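Local coordinates for Alpha/beta hydrolase fold-3 domain-containing protein (PDB 2QRU) that is of unknown function but has the alpha/beta hydrolase fold and is probably a hydrolase, at residues Cys213-Val224 with Thr240-Phe251. Residues are numbered along the deposited sequence; the frame is centred on the assembly and turned at random.
Sequences CFSTASSSDEEV and TFKAVYYLEHDF. With PO4 (phosphate ion), chain B.
The imidazole of His-249 receives Glu-223 over one face, where CB stands 3.9 Å from the ring centroid in a CH-pi contact, and Asp-221 at its edge. There ND1 donates to Asp-221 OD2 at 2.7 Å in an almost perfectly straight bond (179°), within the ring plane and on the syn side of the carboxylate, whose own plane is turned 53° from the ring. Histidine suits this place because imidazole carries two nitrogens: ND1 serves Asp-221, while NE2 bonds with Ser-104 OG and donates to phosphate O1 at 3.0 Å in a bent bond. The geometry is consistent with a Ser-His-Asp triad, with phosphate lodged where Gly-36, Gly-37 and Ala-105 also offer backbone N-H groups. Asp-221 OD1 accepts from Glu-223 N in an Asx turn, widened to an Asx motif by Val-224 N; with the ND1 bond these restrain the carboxylate's rotation. A water donates to Asp-221 OD2 and His-249 O and accepts from Ser-218 N.

Phe-251 sets its ring edge against Ala-217, CE2 lying 3.9 Å from CA. A chi1 of 173° swings the Ser-218 hydroxyl away from its own N, to where it donates to Leu-247 O and accepts from Ser-220 N in an ST turn, tying the two loops together. Thr-216 OG1 likewise reaches Lys-242 O at 2.8 Å.

These loops leave the C-terminal ends of parallel strands 213-218 and 240-244, the latter at the sheet's border, joined through helix 227-235 as a beta-alpha-beta unit. That helix packs against Ala-217 and Phe-241, while helix 258-272 meets Thr-216, Thr-240 and Phe-251; strand 127-130 continues the sheet beyond 213-218.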
loop_
_atom_site.group_PDB
_atom_site.type_symbol
_atom_site.label_atom_id
_atom_site.label_comp_id
_atom_site.label_asym_id
_atom_site.label_seq_id
_atom_site.Cartn_x
_atom_site.Cartn_y
_atom_site.Cartn_z
ATOM N N CYS A 213 -13.103 4.837 5.038
ATOM C CA CYS A 213 -12.286 3.851 4.385
ATOM C C CYS A 213 -13.142 2.704 3.807
ATOM O O CYS A 213 -14.135 2.247 4.473
ATOM C CB CYS A 213 -11.272 3.325 5.416
ATOM S SG CYS A 213 -10.222 2.001 4.707
ATOM N N PHE A 214 -12.812 2.287 2.585
ATOM C CA PHE A 214 -13.335 1.035 2.005
ATOM C C PHE A 214 -12.258 -0.015 2.163
ATOM O O PHE A 214 -11.126 0.143 1.658
ATOM C CB PHE A 214 -13.660 1.204 0.529
ATOM C CG PHE A 214 -14.236 -0.033 -0.103
ATOM C CD1 PHE A 214 -13.395 -1.088 -0.534
ATOM C CD2 PHE A 214 -15.633 -0.143 -0.248
ATOM C CE1 PHE A 214 -13.958 -2.231 -1.140
ATOM C CE2 PHE A 214 -16.215 -1.293 -0.825
ATOM C CZ PHE A 214 -15.387 -2.334 -1.282
ATOM N N SER A 215 -12.580 -1.081 2.899
ATOM C CA SER A 215 -11.557 -2.052 3.319
ATOM C C SER A 215 -11.988 -3.450 2.904
ATOM O O SER A 215 -13.144 -3.813 3.081
ATOM C CB SER A 215 -11.423 -2.036 4.850
ATOM O OG SER A 215 -10.425 -2.951 5.309
ATOM N N THR A 216 -11.064 -4.246 2.365
ATOM C CA THR A 216 -11.398 -5.582 1.868
ATOM C C THR A 216 -10.195 -6.533 2.005
ATOM O O THR A 216 -9.045 -6.122 1.891
ATOM C CB THR A 216 -11.861 -5.501 0.378
ATOM O OG1 THR A 216 -12.191 -6.812 -0.103
ATOM C CG2 THR A 216 -10.741 -4.901 -0.524
ATOM N N ALA A 217 -10.499 -7.810 2.240
ATOM C CA ALA A 217 -9.469 -8.848 2.387
ATOM C C ALA A 217 -10.158 -10.181 2.318
ATOM O O ALA A 217 -11.376 -10.275 2.539
ATOM C CB ALA A 217 -8.749 -8.725 3.720
ATOM N N SER A 218 -9.371 -11.195 1.972
ATOM C CA SER A 218 -9.866 -12.552 1.879
ATOM C C SER A 218 -9.796 -13.268 3.218
ATOM O O SER A 218 -8.761 -13.219 3.905
ATOM C CB SER A 218 -9.026 -13.324 0.869
ATOM O OG SER A 218 -9.411 -14.689 0.896
ATOM N N SER A 219 -10.878 -13.966 3.560
ATOM C CA SER A 219 -10.917 -14.826 4.763
ATOM C C SER A 219 -9.797 -15.852 4.799
ATOM O O SER A 219 -9.311 -16.213 5.881
ATOM C CB SER A 219 -12.265 -15.541 4.882
ATOM O OG SER A 219 -12.529 -16.426 3.786
ATOM N N SER A 220 -9.363 -16.259 3.609
ATOM C CA SER A 220 -8.330 -17.282 3.422
ATOM C C SER A 220 -6.911 -16.725 3.316
ATOM O O SER A 220 -5.960 -17.454 3.050
ATOM C CB SER A 220 -8.670 -18.075 2.165
ATOM O OG SER A 220 -9.777 -18.911 2.416
ATOM N N ASP A 221 -6.771 -15.412 3.543
ATOM C CA ASP A 221 -5.464 -14.773 3.535
ATOM C C ASP A 221 -4.510 -15.414 4.556
ATOM O O ASP A 221 -4.730 -15.318 5.774
ATOM C CB ASP A 221 -5.632 -13.286 3.868
ATOM C CG ASP A 221 -4.426 -12.443 3.469
ATOM O OD1 ASP A 221 -3.277 -12.985 3.534
ATOM O OD2 ASP A 221 -4.644 -11.240 3.131
ATOM N N GLU A 222 -3.427 -16.000 4.044
ATOM C CA GLU A 222 -2.400 -16.636 4.884
ATOM C C GLU A 222 -1.201 -15.731 5.173
ATOM O O GLU A 222 -0.345 -16.094 5.999
ATOM C CB GLU A 222 -1.864 -17.882 4.169
ATOM C CG GLU A 222 -2.949 -18.830 3.723
ATOM C CD GLU A 222 -3.061 -20.027 4.618
ATOM O OE1 GLU A 222 -3.006 -19.844 5.856
ATOM O OE2 GLU A 222 -3.201 -21.148 4.084
ATOM N N GLU A 223 -1.146 -14.574 4.511
ATOM C CA GLU A 223 -0.012 -13.641 4.628
ATOM C C GLU A 223 -0.256 -12.483 5.621
ATOM O O GLU A 223 0.672 -12.038 6.302
ATOM C CB GLU A 223 0.361 -13.107 3.239
ATOM C CG GLU A 223 0.568 -14.211 2.198
ATOM C CD GLU A 223 1.114 -13.714 0.877
ATOM O OE1 GLU A 223 1.835 -12.702 0.869
ATOM O OE2 GLU A 223 0.834 -14.354 -0.165
ATOM N N VAL A 224 -1.497 -12.000 5.690
ATOM C CA VAL A 224 -1.922 -10.997 6.662
ATOM C C VAL A 224 -3.272 -11.455 7.233
ATOM O O VAL A 224 -4.202 -11.698 6.450
ATOM C CB VAL A 224 -2.134 -9.611 5.960
ATOM C CG1 VAL A 224 -2.644 -8.549 6.956
ATOM C CG2 VAL A 224 -0.859 -9.153 5.220
ATOM N N THR A 240 -16.472 0.905 5.512
ATOM C CA THR A 240 -17.078 -0.318 5.015
ATOM C C THR A 240 -16.005 -1.412 4.964
ATOM O O THR A 240 -14.873 -1.161 4.530
ATOM C CB THR A 240 -17.609 -0.058 3.567
ATOM O OG1 THR A 240 -18.690 0.891 3.626
ATOM C CG2 THR A 240 -18.100 -1.334 2.934
ATOM N N PHE A 241 -16.369 -2.616 5.418
ATOM C CA PHE A 241 -15.513 -3.797 5.231
ATOM C C PHE A 241 -16.267 -4.805 4.368
ATOM O O PHE A 241 -17.423 -5.178 4.683
ATOM C CB PHE A 241 -15.150 -4.459 6.544
ATOM C CG PHE A 241 -14.518 -5.804 6.362
ATOM C CD1 PHE A 241 -13.227 -5.902 5.840
ATOM C CD2 PHE A 241 -15.203 -6.974 6.722
ATOM C CE1 PHE A 241 -12.620 -7.171 5.631
ATOM C CE2 PHE A 241 -14.596 -8.260 6.518
ATOM C CZ PHE A 241 -13.310 -8.340 5.969
ATOM N N LYS A 242 -15.628 -5.227 3.284
ATOM C CA LYS A 242 -16.190 -6.241 2.399
ATOM C C LYS A 242 -15.241 -7.416 2.341
ATOM O O LYS A 242 -14.118 -7.285 1.878
ATOM C CB LYS A 242 -16.439 -5.681 0.975
ATOM C CG LYS A 242 -17.444 -4.518 0.894
ATOM C CD LYS A 242 -18.778 -4.983 1.384
ATOM C CE LYS A 242 -19.865 -3.995 1.042
ATOM N NZ LYS A 242 -21.176 -4.705 1.088
ATOM N N ALA A 243 -15.669 -8.563 2.848
ATOM C CA ALA A 243 -14.839 -9.760 2.753
ATOM C C ALA A 243 -14.928 -10.346 1.350
ATOM O O ALA A 243 -15.962 -10.225 0.672
ATOM C CB ALA A 243 -15.291 -10.800 3.755
ATOM N N VAL A 244 -13.861 -11.002 0.917
ATOM C CA VAL A 244 -13.997 -12.010 -0.135
ATOM C C VAL A 244 -13.586 -13.329 0.498
ATOM O O VAL A 244 -12.907 -13.345 1.538
ATOM C CB VAL A 244 -13.186 -11.681 -1.408
ATOM C CG1 VAL A 244 -13.575 -10.305 -1.971
ATOM C CG2 VAL A 244 -11.712 -11.735 -1.144
ATOM N N TYR A 245 -14.013 -14.434 -0.111
ATOM C CA TYR A 245 -13.848 -15.718 0.518
ATOM C C TYR A 245 -12.991 -16.626 -0.370
ATOM O O TYR A 245 -13.024 -16.528 -1.600
ATOM C CB TYR A 245 -15.241 -16.323 0.884
ATOM C CG TYR A 245 -15.921 -15.516 1.995
ATOM C CD1 TYR A 245 -15.536 -15.669 3.327
ATOM C CD2 TYR A 245 -16.898 -14.567 1.711
ATOM C CE1 TYR A 245 -16.120 -14.908 4.360
ATOM C CE2 TYR A 245 -17.496 -13.812 2.735
ATOM C CZ TYR A 245 -17.095 -13.988 4.052
ATOM O OH TYR A 245 -17.663 -13.231 5.071
ATOM N N TYR A 246 -12.167 -17.446 0.266
ATOM C CA TYR A 246 -11.507 -18.554 -0.431
ATOM C C TYR A 246 -10.422 -18.155 -1.446
ATOM O O TYR A 246 -9.970 -18.994 -2.222
ATOM C CB TYR A 246 -12.573 -19.512 -1.029
ATOM C CG TYR A 246 -13.378 -20.196 0.066
ATOM C CD1 TYR A 246 -12.730 -20.982 1.033
ATOM C CD2 TYR A 246 -14.765 -20.031 0.167
ATOM C CE1 TYR A 246 -13.440 -21.616 2.067
ATOM C CE2 TYR A 246 -15.496 -20.651 1.203
ATOM C CZ TYR A 246 -14.818 -21.442 2.150
ATOM O OH TYR A 246 -15.495 -22.076 3.176
ATOM N N LEU A 247 -9.982 -16.892 -1.419
ATOM C CA LEU A 247 -8.922 -16.420 -2.310
ATOM C C LEU A 247 -7.614 -16.204 -1.582
ATOM O O LEU A 247 -7.610 -15.945 -0.369
ATOM C CB LEU A 247 -9.305 -15.101 -2.991
ATOM C CG LEU A 247 -10.441 -15.152 -3.994
ATOM C CD1 LEU A 247 -10.688 -13.793 -4.600
ATOM C CD2 LEU A 247 -10.156 -16.209 -5.088
ATOM N N GLU A 248 -6.517 -16.276 -2.339
ATOM C CA GLU A 248 -5.179 -15.964 -1.829
ATOM C C GLU A 248 -5.087 -14.486 -1.475
ATOM O O GLU A 248 -5.823 -13.653 -2.020
ATOM C CB GLU A 248 -4.117 -16.295 -2.880
ATOM C CG GLU A 248 -2.644 -16.070 -2.449
ATOM C CD GLU A 248 -1.947 -14.893 -3.201
ATOM O OE1 GLU A 248 -1.853 -14.967 -4.459
ATOM O OE2 GLU A 248 -1.435 -13.951 -2.545
ATOM N N HIS A 249 -4.178 -14.189 -0.543
ATOM C CA HIS A 249 -3.848 -12.822 -0.132
ATOM C C HIS A 249 -3.996 -11.748 -1.223
ATOM O O HIS A 249 -4.809 -10.801 -1.092
ATOM C CB HIS A 249 -2.415 -12.820 0.431
ATOM C CG HIS A 249 -1.879 -11.459 0.769
ATOM N ND1 HIS A 249 -2.450 -10.651 1.725
ATOM C CD2 HIS A 249 -0.810 -10.776 0.289
ATOM C CE1 HIS A 249 -1.756 -9.532 1.823
ATOM N NE2 HIS A 249 -0.761 -9.580 0.955
ATOM N N ASP A 250 -3.197 -11.867 -2.290
ATOM C CA ASP A 250 -3.024 -10.723 -3.187
ATOM C C ASP A 250 -4.022 -10.769 -4.314
ATOM O O ASP A 250 -3.643 -10.886 -5.488
ATOM C CB ASP A 250 -1.585 -10.670 -3.740
ATOM C CG ASP A 250 -1.266 -9.343 -4.433
ATOM O OD1 ASP A 250 -1.906 -8.291 -4.165
ATOM O OD2 ASP A 250 -0.344 -9.342 -5.262
ATOM N N PHE A 251 -5.309 -10.691 -3.982
ATOM C CA PHE A 251 -6.296 -11.007 -5.034
ATOM C C PHE A 251 -6.449 -9.945 -6.135
ATOM O O PHE A 251 -7.134 -10.205 -7.146
ATOM C CB PHE A 251 -7.646 -11.443 -4.462
ATOM C CG PHE A 251 -8.312 -10.396 -3.598
ATOM C CD1 PHE A 251 -8.936 -9.327 -4.204
ATOM C CD2 PHE A 251 -8.326 -10.510 -2.194
ATOM C CE1 PHE A 251 -9.589 -8.344 -3.421
ATOM C CE2 PHE A 251 -8.996 -9.547 -1.426
ATOM C CZ PHE A 251 -9.620 -8.485 -2.042
HETATM P P PO4 B . 2.528 -7.921 -0.084
HETATM O O1 PO4 B . 2.016 -8.579 1.190
HETATM O O2 PO4 B . 3.768 -8.681 -0.536
HETATM O O3 PO4 B . 1.518 -8.070 -1.225
HETATM O O4 PO4 B . 2.789 -6.453 0.211
HETATM O O HOH W 1 -6.649 -10.743 1.208
HETATM O O HOH W 2 -3.007 -16.273 1.148
#